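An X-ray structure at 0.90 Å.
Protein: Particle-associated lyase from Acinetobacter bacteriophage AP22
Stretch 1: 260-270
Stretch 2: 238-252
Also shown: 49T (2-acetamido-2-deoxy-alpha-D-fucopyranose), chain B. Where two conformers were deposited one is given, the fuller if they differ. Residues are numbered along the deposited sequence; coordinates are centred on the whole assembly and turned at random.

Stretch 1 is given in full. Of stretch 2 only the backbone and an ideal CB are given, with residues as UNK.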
# COMPACT_ATOMS: atom_id res chain seq x y z
N PHE A 260 -12.14 13.54 7.77
CA PHE A 260 -11.13 14.58 7.93
C PHE A 260 -9.74 14.01 7.70
O PHE A 260 -9.50 12.82 7.84
CB PHE A 260 -11.23 15.30 9.28
CG PHE A 260 -10.98 14.42 10.48
CD1 PHE A 260 -12.02 13.66 11.01
CD2 PHE A 260 -9.72 14.32 11.04
CE1 PHE A 260 -11.81 12.86 12.10
CE2 PHE A 260 -9.51 13.50 12.14
CZ PHE A 260 -10.56 12.79 12.68
N ASN A 261 -8.84 14.93 7.36
CA ASN A 261 -7.41 14.66 7.20
C ASN A 261 -6.66 15.50 8.26
O ASN A 261 -6.93 16.70 8.41
CB ASN A 261 -6.94 15.04 5.83
CG ASN A 261 -7.44 14.12 4.73
OD1 ASN A 261 -7.92 13.01 4.95
ND2 ASN A 261 -7.37 14.62 3.50
N ILE A 262 -5.73 14.86 8.93
CA ILE A 262 -4.86 15.53 9.89
C ILE A 262 -3.60 16.00 9.19
O ILE A 262 -2.83 15.17 8.69
CB ILE A 262 -4.50 14.57 11.06
CG1 ILE A 262 -5.75 14.03 11.75
CG2 ILE A 262 -3.54 15.25 12.01
CD1 ILE A 262 -5.47 12.98 12.81
N ALA A 263 -3.36 17.31 9.15
CA ALA A 263 -2.17 17.89 8.53
C ALA A 263 -0.96 17.71 9.43
O ALA A 263 -1.09 17.45 10.64
CB ALA A 263 -2.39 19.37 8.25
N ILE A 264 0.20 17.80 8.85
CA ILE A 264 1.42 17.63 9.66
C ILE A 264 1.41 18.67 10.75
O ILE A 264 0.90 19.82 10.63
CB ILE A 264 2.66 17.67 8.76
CG1 ILE A 264 3.90 17.14 9.47
CG2 ILE A 264 2.88 19.03 8.17
CD1 ILE A 264 5.05 16.78 8.54
N ASN A 265 1.97 18.33 11.91
CA ASN A 265 1.81 19.02 13.19
C ASN A 265 2.95 18.65 14.11
O ASN A 265 3.77 17.78 13.83
CB ASN A 265 0.44 18.64 13.82
CG ASN A 265 0.41 17.15 14.11
OD1 ASN A 265 0.93 16.69 15.13
ND2 ASN A 265 -0.17 16.39 13.19
N SER A 266 2.99 19.35 15.25
CA SER A 266 3.86 19.09 16.38
C SER A 266 3.00 18.91 17.65
O SER A 266 3.26 19.52 18.69
CB SER A 266 4.94 20.21 16.54
OG SER A 266 5.69 20.38 15.34
N ALA A 267 1.97 18.05 17.59
CA ALA A 267 1.20 17.71 18.77
C ALA A 267 1.97 16.70 19.60
O ALA A 267 2.55 15.74 19.06
CB ALA A 267 -0.15 17.12 18.37
N LYS A 268 1.97 16.89 20.92
CA LYS A 268 2.83 16.10 21.80
C LYS A 268 2.23 16.06 23.21
O LYS A 268 1.35 16.85 23.57
CB LYS A 268 4.24 16.62 21.84
CG LYS A 268 4.33 18.03 22.37
CD LYS A 268 5.74 18.58 22.34
CE LYS A 268 6.29 18.93 21.06
NZ LYS A 268 5.68 20.06 20.34
N ASN A 269 2.76 15.15 24.02
CA ASN A 269 2.56 15.16 25.45
C ASN A 269 3.88 14.76 26.11
O ASN A 269 4.52 13.83 25.65
CB ASN A 269 1.46 14.18 25.90
CG ASN A 269 1.25 14.21 27.38
OD1 ASN A 269 1.89 13.46 28.13
ND2 ASN A 269 0.34 15.06 27.85
N ASN A 270 4.24 15.47 27.19
CA ASN A 270 5.48 15.19 27.89
C ASN A 270 5.29 15.18 29.39
O ASN A 270 6.27 15.34 30.14
CB ASN A 270 6.58 16.20 27.49
CG ASN A 270 6.87 16.17 26.01
OD1 ASN A 270 7.78 15.39 25.61
ND2 ASN A 270 6.19 16.90 25.26
N UNK A 238 -9.61 19.55 6.58
CA UNK A 238 -8.19 19.28 6.78
C UNK A 238 -7.71 20.30 7.77
O UNK A 238 -7.99 21.50 7.64
CB UNK A 238 -7.39 19.34 5.48
N UNK A 239 -6.97 19.89 8.79
CA UNK A 239 -6.45 20.83 9.79
C UNK A 239 -5.30 21.65 9.18
O UNK A 239 -4.68 21.23 8.21
CB UNK A 239 -5.98 20.08 11.04
N UNK A 240 -5.01 22.80 9.83
CA UNK A 240 -3.81 23.53 9.59
C UNK A 240 -2.65 23.08 10.48
O UNK A 240 -2.74 22.07 11.14
CB UNK A 240 -4.08 25.02 9.79
N UNK A 241 -1.58 23.97 10.49
CA UNK A 241 -0.48 23.56 11.33
C UNK A 241 -0.81 23.79 12.81
O UNK A 241 -1.20 24.90 13.18
CB UNK A 241 0.79 24.31 10.94
N UNK A 242 -0.62 22.78 13.63
CA UNK A 242 -0.82 22.83 15.07
C UNK A 242 0.41 22.36 15.80
O UNK A 242 1.01 21.36 15.43
CB UNK A 242 -2.03 21.99 15.48
N UNK A 243 0.75 23.07 16.88
CA UNK A 243 1.84 22.70 17.73
C UNK A 243 1.49 23.04 19.18
O UNK A 243 1.05 24.16 19.45
CB UNK A 243 3.13 23.40 17.29
N UNK A 244 1.74 22.12 20.11
CA UNK A 244 1.62 22.43 21.54
C UNK A 244 2.87 22.06 22.26
O UNK A 244 3.59 21.12 21.89
CB UNK A 244 0.43 21.71 22.17
N UNK A 245 3.10 22.74 23.38
CA UNK A 245 3.99 22.35 24.46
C UNK A 245 3.15 22.19 25.71
O UNK A 245 2.38 23.11 26.01
CB UNK A 245 5.11 23.37 24.67
N UNK A 246 3.27 21.11 26.42
CA UNK A 246 2.58 20.95 27.67
C UNK A 246 1.18 20.39 27.52
O UNK A 246 0.76 19.90 26.46
CB UNK A 246 2.52 22.30 28.40
N UNK A 247 0.44 20.46 28.63
CA UNK A 247 -0.85 19.83 28.78
C UNK A 247 -0.73 18.50 29.52
O UNK A 247 0.15 17.71 29.23
CB UNK A 247 -1.50 19.62 27.41
N UNK A 248 -1.62 18.27 30.47
CA UNK A 248 -1.51 17.06 31.29
C UNK A 248 -1.85 15.78 30.51
O UNK A 248 -1.17 14.78 30.69
CB UNK A 248 -2.43 17.18 32.51
N UNK A 249 -2.92 15.83 29.71
CA UNK A 249 -3.51 14.59 29.19
C UNK A 249 -3.24 14.32 27.72
O UNK A 249 -2.96 13.16 27.36
CB UNK A 249 -5.02 14.62 29.41
N UNK A 250 -3.35 15.33 26.86
CA UNK A 250 -3.17 15.15 25.43
C UNK A 250 -2.86 16.51 24.81
O UNK A 250 -3.27 17.54 25.34
CB UNK A 250 -4.41 14.52 24.79
N UNK A 251 -2.22 16.48 23.64
CA UNK A 251 -1.87 17.72 22.95
C UNK A 251 -2.96 18.25 22.04
O UNK A 251 -3.31 19.46 22.08
CB UNK A 251 -0.60 17.51 22.13
N UNK A 252 -3.54 17.37 21.24
CA UNK A 252 -4.58 17.68 20.28
C UNK A 252 -5.61 16.58 20.35
O UNK A 252 -5.22 15.40 20.32
CB UNK A 252 -4.02 17.83 18.86
C1 49T B . -11.64 9.57 29.39
C2 49T B . -11.81 10.64 30.47
N2 49T B . -10.50 11.14 30.90
C7 49T B . -10.08 12.35 30.58
O7 49T B . -10.67 13.12 29.84
C8 49T B . -8.74 12.75 31.19
O5 49T B . -12.83 8.92 29.11
C5 49T B . -13.48 8.31 30.23
C6 49T B . -14.68 7.55 29.71
C4 49T B . -13.82 9.39 31.25
O4 49T B . -14.72 10.32 30.65
C3 49T B . -12.54 10.07 31.67
O3 49T B . -12.87 11.19 32.54

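Position 238 runs parallel to Asn261, CA to CA 4.7 Å, with its CB on the same sheet face as the Asn261 side chain. Its ideal CB lies 4.0 Å from Asn261 O, so a long polar or aliphatic chain would fit. It is Glu238, whose CG comes 4.3 Å from Asn261 CB.

At 239 the backbone N donates to Asn261 O (3.2 Å), and the sideways CB lies 4.3 Å from Ala263 N. A short acceptor, such as Ser, Thr, Asn or Asp, could meet that amide. Thr239 does so: Ala263 N donates to Thr239 OG1 (2.9 Å, 167°), and OG1 in turn donates to a water that also binds Ala263 O.

The CB at 240 points away with nothing near, leaving the choice open; it is Gly240.

At 241 CB points sideways, 4.5 Å from Ile264 O, and Ser266 OG lies farther along. A long side chain with a polar end, aromatic or not, would suit. Tyr241 spans the gap with chi1 t, its OH 2.7 Å from Ser266 OG, which sits at the ring edge.

Position 242 accepts from Ser266 N through its O (2.8 Å, 172°). Its CB is 4.5 Å from Asn265 CB, and the methyl of Ala267 favours an apolar chain. Phe242 places CD2 4.1 Å from Ala267 CB.

At 243 the ideal CB is 3.7 Å from Ser266 CB and 5.2 Å from Lys268 NZ, so an acidic or polar chain is plausible. Glu243 accepts from Tyr241 OH at OE1 (2.6 Å); OE2 stays 4.5 Å from Lys268 NZ, beyond a salt bridge, with a water joining them.

Position 244 donates weakly from N to Ser266 O (3.3 Å), while its O receives Lys268 NZ (2.8 Å). The CB points sideways, but Lys268 N and O are both within side-chain reach; an amide can answer both. Asn244 does: Lys268 N donates to OD1 (2.9 Å), and ND2 donates to Lys268 O (2.9 Å).

At 245 CB points away, so many chains would suit: Lys245, all four chi angles t.

At 246 and 247, phi of 87° and 99° would jam a CB against the preceding carbonyl. Gly246 and Gly247 follow.

Positions 248, 249 and 250 point away, so stretch 1 selects little. Lys248 gives its O to Asn269 ND2 (3.2 Å, weak). At 249 the acetamido methyl C8 of 49T lies 4.5 Å from the ideal CB, suiting an apolar or aromatic chain; in Phe249 that methyl lies over one ring face, CD1 to 49T C8 3.8 Å. Position 250 is Ala250.

At 251 an ideal CB would stand 2.5 Å from Lys268 O, a clash demanding glycine: Gly251.

The CB at 252 faces Ala267 CB at 4.0 Å, favouring an aliphatic chain: Leu252.

Stretch 2, residues 238-252: ETGYFENKGGKFAGL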
# COMPACT_ATOMS: atom_id res chain seq x y z
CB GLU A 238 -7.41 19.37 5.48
CG GLU A 238 -5.93 19.20 5.62
CD GLU A 238 -5.14 19.03 4.37
OE1 GLU A 238 -5.66 19.38 3.26
OE2 GLU A 238 -4.04 18.47 4.60
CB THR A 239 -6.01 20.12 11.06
OG1 THR A 239 -5.03 19.10 10.71
CG2 THR A 239 -7.14 19.47 11.80
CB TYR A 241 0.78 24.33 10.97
CG TYR A 241 1.93 23.96 11.89
CD1 TYR A 241 2.59 22.75 11.73
CD2 TYR A 241 2.34 24.75 12.94
CE1 TYR A 241 3.63 22.38 12.59
CE2 TYR A 241 3.35 24.42 13.80
CZ TYR A 241 4.01 23.21 13.62
OH TYR A 241 5.05 22.82 14.45
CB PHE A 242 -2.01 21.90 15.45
CG PHE A 242 -2.24 21.88 16.95
CD1 PHE A 242 -2.94 22.91 17.54
CD2 PHE A 242 -1.70 20.88 17.74
CE1 PHE A 242 -3.11 22.93 18.91
CE2 PHE A 242 -1.86 20.91 19.12
CZ PHE A 242 -2.57 21.94 19.69
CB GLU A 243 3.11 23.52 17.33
CG GLU A 243 4.29 23.37 18.29
CD GLU A 243 5.59 23.97 17.77
OE1 GLU A 243 5.67 24.29 16.55
OE2 GLU A 243 6.50 24.13 18.59
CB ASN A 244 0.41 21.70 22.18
CG ASN A 244 0.67 20.22 22.35
OD1 ASN A 244 0.69 19.48 21.35
ND2 ASN A 244 0.95 19.77 23.56
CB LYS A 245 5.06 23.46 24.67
CG LYS A 245 5.87 23.29 25.94
CD LYS A 245 6.97 24.28 26.06
CE LYS A 245 7.88 23.97 27.26
NZ LYS A 245 8.95 25.03 27.23
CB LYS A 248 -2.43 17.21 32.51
CG LYS A 248 -2.37 16.01 33.44
CD LYS A 248 -3.07 16.32 34.78
CE LYS A 248 -3.01 15.13 35.73
NZ LYS A 248 -3.60 15.54 37.04
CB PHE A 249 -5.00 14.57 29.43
CG PHE A 249 -5.37 14.51 30.91
CD1 PHE A 249 -5.05 13.39 31.66
CD2 PHE A 249 -6.04 15.56 31.53
CE1 PHE A 249 -5.38 13.31 33.00
CE2 PHE A 249 -6.37 15.48 32.87
CZ PHE A 249 -6.05 14.36 33.62
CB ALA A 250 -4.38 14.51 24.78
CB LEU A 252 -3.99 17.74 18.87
CG LEU A 252 -4.98 17.97 17.72
CD1 LEU A 252 -5.65 19.33 17.81
CD2 LEU A 252 -4.27 17.82 16.36
O HOH W 1 -2.69 19.43 12.05
O HOH W 2 6.15 23.11 21.09
O HOH W 3 -0.14 17.20 25.99
O HOH W 4 5.55 19.39 25.97
O HOH W 5 4.00 18.52 25.75
O HOH W 6 2.79 17.67 28.28
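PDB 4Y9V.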